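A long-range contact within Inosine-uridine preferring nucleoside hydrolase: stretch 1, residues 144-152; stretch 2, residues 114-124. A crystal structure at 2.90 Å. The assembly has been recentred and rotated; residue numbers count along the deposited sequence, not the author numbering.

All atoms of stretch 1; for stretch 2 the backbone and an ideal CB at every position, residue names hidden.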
ATOM      1  N   PRO A 144     -26.136  -4.954  11.710  1.00 40.07           N
ATOM      2  CA  PRO A 144     -24.695  -5.197  11.877  1.00 39.13           C
ATOM      3  C   PRO A 144     -24.291  -6.657  12.160  1.00 39.37           C
ATOM      4  O   PRO A 144     -23.125  -6.993  11.986  1.00 38.30           O
ATOM      5  CB  PRO A 144     -24.307  -4.278  13.050  1.00 40.70           C
ATOM      6  CG  PRO A 144     -25.453  -3.345  13.235  1.00 41.97           C
ATOM      7  CD  PRO A 144     -26.665  -4.089  12.778  1.00 42.26           C
ATOM      8  N   GLU A 145     -25.239  -7.499  12.579  1.00 40.89           N
ATOM      9  CA  GLU A 145     -24.999  -8.950  12.777  1.00 41.30           C
ATOM     10  C   GLU A 145     -24.344  -9.611  11.561  1.00 39.01           C
ATOM     11  O   GLU A 145     -23.524 -10.518  11.714  1.00 38.93           O
ATOM     12  CB  GLU A 145     -26.293  -9.735  13.060  1.00 43.05           C
ATOM     13  CG  GLU A 145     -27.278  -9.125  14.048  1.00 45.50           C
ATOM     14  CD  GLU A 145     -28.423  -8.401  13.352  1.00 45.27           C
ATOM     15  OE1 GLU A 145     -28.151  -7.397  12.673  1.00 43.68           O
ATOM     16  OE2 GLU A 145     -29.586  -8.832  13.468  1.00 46.78           O
ATOM     17  N   ILE A 146     -24.742  -9.157  10.367  1.00 37.39           N
ATOM     18  CA  ILE A 146     -24.224  -9.640   9.077  1.00 35.29           C
ATOM     19  C   ILE A 146     -22.732  -9.995   9.117  1.00 34.45           C
ATOM     20  O   ILE A 146     -22.344 -11.076   8.667  1.00 33.94           O
ATOM     21  CB  ILE A 146     -24.464  -8.592   7.953  1.00 33.73           C
ATOM     22  CG1 ILE A 146     -25.954  -8.478   7.603  1.00 34.41           C
ATOM     23  CG2 ILE A 146     -23.689  -8.937   6.676  1.00 31.69           C
ATOM     24  CD1 ILE A 146     -26.289  -7.234   6.799  1.00 33.52           C
ATOM     25  N   LYS A 147     -21.926  -9.065   9.641  1.00 34.46           N
ATOM     26  CA  LYS A 147     -20.461  -9.210   9.809  1.00 33.96           C
ATOM     27  C   LYS A 147     -19.999 -10.655  10.004  1.00 34.44           C
ATOM     28  O   LYS A 147     -19.226 -11.197   9.201  1.00 33.20           O
ATOM     29  CB  LYS A 147     -19.980  -8.425  11.033  1.00 35.31           C
ATOM     30  CG  LYS A 147     -20.045  -6.916  10.941  1.00 34.93           C
ATOM     31  CD  LYS A 147     -19.897  -6.298  12.330  1.00 36.88           C
ATOM     32  CE  LYS A 147     -20.174  -4.800  12.291  1.00 36.85           C
ATOM     33  NZ  LYS A 147     -19.742  -4.094  13.514  1.00 38.56           N
ATOM     34  N   ASP A 148     -20.505 -11.264  11.075  1.00 36.44           N
ATOM     35  CA  ASP A 148     -20.076 -12.585  11.519  1.00 37.45           C
ATOM     36  C   ASP A 148     -20.883 -13.690  10.830  1.00 37.29           C
ATOM     37  O   ASP A 148     -20.357 -14.779  10.580  1.00 37.24           O
ATOM     38  CB  ASP A 148     -20.200 -12.689  13.046  1.00 39.98           C
ATOM     39  CG  ASP A 148     -19.491 -11.536  13.777  1.00 40.39           C
ATOM     40  OD1 ASP A 148     -18.328 -11.225  13.453  1.00 39.27           O
ATOM     41  OD2 ASP A 148     -20.097 -10.936  14.680  1.00 42.00           O
ATOM     42  N   GLU A 149     -22.150 -13.400  10.517  1.00 37.36           N
ATOM     43  CA  GLU A 149     -23.048 -14.365   9.869  1.00 37.41           C
ATOM     44  C   GLU A 149     -22.691 -14.663   8.402  1.00 35.30           C
ATOM     45  O   GLU A 149     -22.795 -15.814   7.975  1.00 35.42           O
ATOM     46  CB  GLU A 149     -24.516 -13.905   9.985  1.00 38.33           C
ATOM     47  CG  GLU A 149     -25.094 -13.966  11.394  1.00 40.93           C
ATOM     48  CD  GLU A 149     -26.538 -13.494  11.468  1.00 42.00           C
ATOM     49  OE1 GLU A 149     -26.791 -12.299  11.212  1.00 41.31           O
ATOM     50  OE2 GLU A 149     -27.428 -14.318  11.791  1.00 43.70           O
ATOM     51  N   ILE A 150     -22.286 -13.643   7.641  1.00 33.58           N
ATOM     52  CA  ILE A 150     -21.986 -13.811   6.204  1.00 31.74           C
ATOM     53  C   ILE A 150     -20.711 -14.637   5.966  1.00 31.26           C
ATOM     54  O   ILE A 150     -19.770 -14.595   6.767  1.00 31.80           O
ATOM     55  CB  ILE A 150     -21.904 -12.455   5.453  1.00 30.27           C
ATOM     56  CG1 ILE A 150     -21.997 -12.657   3.931  1.00 28.80           C
ATOM     57  CG2 ILE A 150     -20.644 -11.686   5.810  1.00 29.78           C
ATOM     58  CD1 ILE A 150     -22.232 -11.383   3.147  1.00 27.72           C
ATOM     59  N   GLY A 151     -20.711 -15.387   4.862  1.00 30.44           N
ATOM     60  CA  GLY A 151     -19.588 -16.239   4.485  1.00 30.10           C
ATOM     61  C   GLY A 151     -18.371 -15.435   4.098  1.00 28.89           C
ATOM     62  O   GLY A 151     -17.357 -15.511   4.774  1.00 29.38           O
ATOM     63  N   LYS A 152     -18.479 -14.688   3.003  1.00 27.48           N
ATOM     64  CA  LYS A 152     -17.440 -13.752   2.590  1.00 26.43           C
ATOM     65  C   LYS A 152     -17.917 -12.684   1.606  1.00 25.26           C
ATOM     66  O   LYS A 152     -18.772 -12.931   0.792  1.00 24.95           O
ATOM     67  CB  LYS A 152     -16.221 -14.490   2.005  1.00 26.11           C
ATOM     68  CG  LYS A 152     -16.469 -15.310   0.756  1.00 25.61           C
ATOM     69  CD  LYS A 152     -15.166 -15.920   0.268  1.00 25.52           C
ATOM     70  CE  LYS A 152     -15.289 -16.602  -1.082  1.00 25.06           C
ATOM     71  NZ  LYS A 152     -13.942 -16.728  -1.726  1.00 24.83           N
ATOM     72  N   UNK A 114     -30.244  -8.607   0.829  1.00 31.30           N
ATOM     73  CA  UNK A 114     -28.929  -8.979   1.350  1.00 30.48           C
ATOM     74  C   UNK A 114     -29.065  -9.490   2.786  1.00 31.99           C
ATOM     75  O   UNK A 114     -28.612 -10.593   3.099  1.00 32.09           O
ATOM     76  CB  UNK A 114     -27.967  -7.791   1.291  1.00 30.48           C
ATOM     77  N   UNK A 115     -29.718  -8.697   3.635  1.00 33.34           N
ATOM     78  CA  UNK A 115     -29.879  -9.030   5.056  1.00 35.08           C
ATOM     79  C   UNK A 115     -30.593 -10.376   5.202  1.00 36.27           C
ATOM     80  O   UNK A 115     -30.169 -11.228   5.985  1.00 36.96           O
ATOM     81  CB  UNK A 115     -30.657  -7.932   5.784  1.00 35.08           C
ATOM     82  N   UNK A 116     -31.666 -10.544   4.434  1.00 36.63           N
ATOM     83  CA  UNK A 116     -32.452 -11.779   4.409  1.00 37.84           C
ATOM     84  C   UNK A 116     -31.600 -12.963   3.920  1.00 36.70           C
ATOM     85  O   UNK A 116     -31.580 -14.020   4.560  1.00 37.79           O
ATOM     86  CB  UNK A 116     -33.680 -11.606   3.513  1.00 37.84           C
ATOM     87  N   UNK A 117     -30.882 -12.766   2.810  1.00 34.70           N
ATOM     88  CA  UNK A 117     -30.003 -13.801   2.237  1.00 33.63           C
ATOM     89  C   UNK A 117     -28.898 -14.243   3.196  1.00 33.68           C
ATOM     90  O   UNK A 117     -28.513 -15.416   3.200  1.00 33.87           O
ATOM     91  CB  UNK A 117     -29.370 -13.286   0.943  1.00 33.63           C
ATOM     92  N   UNK A 118     -28.385 -13.300   3.986  1.00 33.63           N
ATOM     93  CA  UNK A 118     -27.384 -13.600   5.019  1.00 34.00           C
ATOM     94  C   UNK A 118     -27.972 -14.528   6.078  1.00 36.16           C
ATOM     95  O   UNK A 118     -27.333 -15.501   6.467  1.00 36.56           O
ATOM     96  CB  UNK A 118     -26.877 -12.312   5.670  1.00 34.00           C
ATOM     97  N   UNK A 119     -29.183 -14.227   6.536  1.00 37.73           N
ATOM     98  CA  UNK A 119     -29.837 -15.062   7.546  1.00 40.09           C
ATOM     99  C   UNK A 119     -30.298 -16.416   7.002  1.00 40.56           C
ATOM    100  O   UNK A 119     -30.332 -17.388   7.758  1.00 42.18           O
ATOM    101  CB  UNK A 119     -31.038 -14.315   8.130  1.00 40.09           C
ATOM    102  N   UNK A 120     -30.616 -16.495   5.708  1.00 39.30           N
ATOM    103  CA  UNK A 120     -30.984 -17.779   5.089  1.00 39.69           C
ATOM    104  C   UNK A 120     -29.771 -18.678   4.878  1.00 38.78           C
ATOM    105  O   UNK A 120     -29.719 -19.789   5.404  1.00 40.13           O
ATOM    106  CB  UNK A 120     -31.683 -17.539   3.749  1.00 39.69           C
ATOM    107  N   UNK A 121     -28.799 -18.183   4.118  1.00 36.67           N
ATOM    108  CA  UNK A 121     -27.678 -19.004   3.656  1.00 35.74           C
ATOM    109  C   UNK A 121     -26.409 -18.880   4.500  1.00 35.56           C
ATOM    110  O   UNK A 121     -25.471 -19.650   4.290  1.00 35.20           O
ATOM    111  CB  UNK A 121     -27.348 -18.634   2.209  1.00 35.74           C
ATOM    112  N   UNK A 122     -26.376 -17.933   5.440  1.00 35.97           N
ATOM    113  CA  UNK A 122     -25.276 -17.818   6.412  1.00 36.25           C
ATOM    114  C   UNK A 122     -23.888 -17.808   5.790  1.00 34.57           C
ATOM    115  O   UNK A 122     -23.565 -16.934   4.980  1.00 32.90           O
ATOM    116  CB  UNK A 122     -25.356 -18.973   7.413  1.00 36.25           C
ATOM    117  N   UNK A 123     -23.085 -18.804   6.157  1.00 35.22           N
ATOM    118  CA  UNK A 123     -21.706 -18.917   5.684  1.00 34.03           C
ATOM    119  C   UNK A 123     -21.545 -19.554   4.295  1.00 32.90           C
ATOM    120  O   UNK A 123     -20.426 -19.623   3.780  1.00 31.96           O
ATOM    121  CB  UNK A 123     -20.902 -19.733   6.698  1.00 34.03           C
ATOM    122  N   UNK A 124     -22.640 -20.007   3.683  1.00 33.13           N
ATOM    123  CA  UNK A 124     -22.626 -20.402   2.270  1.00 32.05           C
ATOM    124  C   UNK A 124     -22.792 -19.200   1.331  1.00 30.41           C
ATOM    125  O   UNK A 124     -22.553 -19.336   0.128  1.00 29.43           O
ATOM    126  CB  UNK A 124     -23.735 -21.422   2.003  1.00 32.05           C
TER

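Stretch 1 carries a short helix through 146-149. Ile-146 and Ile-150, just beyond its end, present aliphatic surface, Glu-145 and Glu-149 carry acids, and the backbone oxygens of Asp-148, Glu-149 and Ile-150 lie near the facing stretch. That stretch is helical from 114 to 121 and then breaks.

At 114 the CB points sideways and nothing of stretch 1 comes within 5.5 Å of it, so the contact asks little; Ile-114 is deposited and stays marginal. Position 115 also points sideways, but its CB lies 4.5 Å from Ile-146 CD1, an apolar tip extended toward it. Leucine, isoleucine, valine or methionine would all suit. Ile-115 is found, its CG1 3.8 Å from Ile-146 CD1.

Positions 116 and 117 are out of reach, and stretch 1 cannot choose between residues there. They are Asp-116 and Ser-117.

Position 118 is the clearest case. Its CB points toward stretch 1, with Ile-146 CG1 at 4.4 Å, Ile-150 CB at 5.0 Å and Glu-149 CB at 5.2 Å. These neighbours are all carbons, so a compact aliphatic side chain would suit: valine certainly, perhaps alanine or isoleucine, and others might. Val-118 is deposited, with chi1 t. Its CG2 lies 4.0 Å from both Ile-146 CG2 and Ile-150 CD1, while its CG1 packs 3.6 Å from Glu-149 CB. One small branched residue thus touches Ile-146, Glu-149 and Ile-150.

At 119 the CB points sideways, yet Glu-149 OE2 is 5.1 Å from it and Glu-145 carries a second carboxylate farther along. Two acids call for a long basic side chain, lysine or arginine, and a long neutral donor such as glutamine is conceivable. Lys-119 is deposited, and its end comes nearer than its CB direction suggests. Its NZ forms a salt bridge with Glu-145 OE2 at 3.0 Å, although the hydrogen bond within it is weak. Glu-149 OE1 lies 4.1 Å from Lys-119 NZ, near enough for attraction but beyond a salt bridge.

Position 120 is out of reach, and 121 has nothing of stretch 1 near its CB; Lys-120 and Tyr-121 occupy them, the tyrosine's end leading away.

At 122 the backbone decides. Phi is 51° and psi -119°, and positive phi by itself favours glycine; the ideal CB would still be 4.1 Å from Glu-149 O, so contact is not the main constraint. Gly-122 is deposited, the first residue to leave helical angles. Gly-122 O lies 3.2 Å from Gly-151 N where the two stretches run close.

At 123 the CB points sideways, 4.3 Å from Gly-151 CA and 4.5 Å from Glu-149 O. Backbone oxygens line the way, so a long flexible chain, basic or polar, could lie along them. Lys-123 does so through its CE, 3.2 Å from Asp-148 O, a carbon-to-oxygen contact. The close backbone passage has a price: an ideal CB on Gly-151 would clash with Lys-123 O at 2.5 Å.

Position 124 points away, leaving its choice free of this contact; it is Asp-124.

Stretch 2 (114-124) IIDSVKKYGKD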
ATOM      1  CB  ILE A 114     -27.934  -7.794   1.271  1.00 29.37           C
ATOM      2  CG1 ILE A 114     -27.588  -7.495  -0.198  1.00 27.92           C
ATOM      3  CG2 ILE A 114     -26.650  -8.083   2.050  1.00 28.97           C
ATOM      4  CD1 ILE A 114     -27.014  -6.112  -0.438  1.00 27.23           C
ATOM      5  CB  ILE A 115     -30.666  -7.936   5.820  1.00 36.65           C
ATOM      6  CG1 ILE A 115     -29.901  -6.604   5.826  1.00 35.74           C
ATOM      7  CG2 ILE A 115     -30.954  -8.365   7.258  1.00 38.81           C
ATOM      8  CD1 ILE A 115     -30.778  -5.384   6.025  1.00 36.92           C
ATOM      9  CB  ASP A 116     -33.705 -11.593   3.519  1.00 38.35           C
ATOM     10  CG  ASP A 116     -34.793 -10.744   4.149  1.00 40.24           C
ATOM     11  OD1 ASP A 116     -34.767 -10.472   5.368  1.00 41.55           O
ATOM     12  OD2 ASP A 116     -35.693 -10.339   3.391  1.00 40.56           O
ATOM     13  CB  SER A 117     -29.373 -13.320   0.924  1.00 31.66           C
ATOM     14  OG  SER A 117     -30.347 -13.144  -0.082  1.00 31.74           O
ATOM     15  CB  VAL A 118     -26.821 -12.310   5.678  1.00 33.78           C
ATOM     16  CG1 VAL A 118     -26.038 -12.609   6.953  1.00 34.79           C
ATOM     17  CG2 VAL A 118     -25.943 -11.550   4.689  1.00 31.71           C
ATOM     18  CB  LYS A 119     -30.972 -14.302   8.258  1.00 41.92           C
ATOM     19  CG  LYS A 119     -30.509 -13.628   9.550  1.00 42.98           C
ATOM     20  CD  LYS A 119     -30.845 -12.148   9.646  1.00 42.92           C
ATOM     21  CE  LYS A 119     -29.831 -11.438  10.547  1.00 42.94           C
ATOM     22  NZ  LYS A 119     -30.154 -10.007  10.822  1.00 43.31           N
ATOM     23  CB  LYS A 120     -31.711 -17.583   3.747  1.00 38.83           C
ATOM     24  CG  LYS A 120     -32.285 -18.880   3.197  1.00 39.69           C
ATOM     25  CD  LYS A 120     -33.571 -18.706   2.389  1.00 40.23           C
ATOM     26  CE  LYS A 120     -34.187 -20.057   2.097  1.00 41.59           C
ATOM     27  NZ  LYS A 120     -35.639 -19.963   1.768  1.00 43.05           N
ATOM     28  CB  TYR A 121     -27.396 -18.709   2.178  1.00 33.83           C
ATOM     29  CG  TYR A 121     -28.629 -18.897   1.321  1.00 34.20           C
ATOM     30  CD1 TYR A 121     -29.205 -20.163   1.165  1.00 35.46           C
ATOM     31  CD2 TYR A 121     -29.251 -17.809   0.699  1.00 33.53           C
ATOM     32  CE1 TYR A 121     -30.353 -20.339   0.394  1.00 35.99           C
ATOM     33  CE2 TYR A 121     -30.399 -17.982  -0.073  1.00 34.08           C
ATOM     34  CZ  TYR A 121     -30.943 -19.245  -0.221  1.00 35.30           C
ATOM     35  OH  TYR A 121     -32.068 -19.418  -0.989  1.00 35.99           O
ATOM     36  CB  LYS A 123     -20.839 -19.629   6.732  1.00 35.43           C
ATOM     37  CG  LYS A 123     -20.657 -18.790   7.995  1.00 36.33           C
ATOM     38  CD  LYS A 123     -19.224 -18.707   8.496  1.00 36.39           C
ATOM     39  CE  LYS A 123     -19.023 -17.454   9.333  1.00 36.57           C
ATOM     40  NZ  LYS A 123     -17.873 -17.584  10.261  1.00 37.63           N
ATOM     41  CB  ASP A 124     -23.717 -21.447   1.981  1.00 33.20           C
ATOM     42  CG  ASP A 124     -23.525 -22.746   2.763  1.00 34.95           C
ATOM     43  OD1 ASP A 124     -22.382 -23.044   3.179  1.00 35.06           O
ATOM     44  OD2 ASP A 124     -24.529 -23.477   2.953  1.00 36.39           O
TER
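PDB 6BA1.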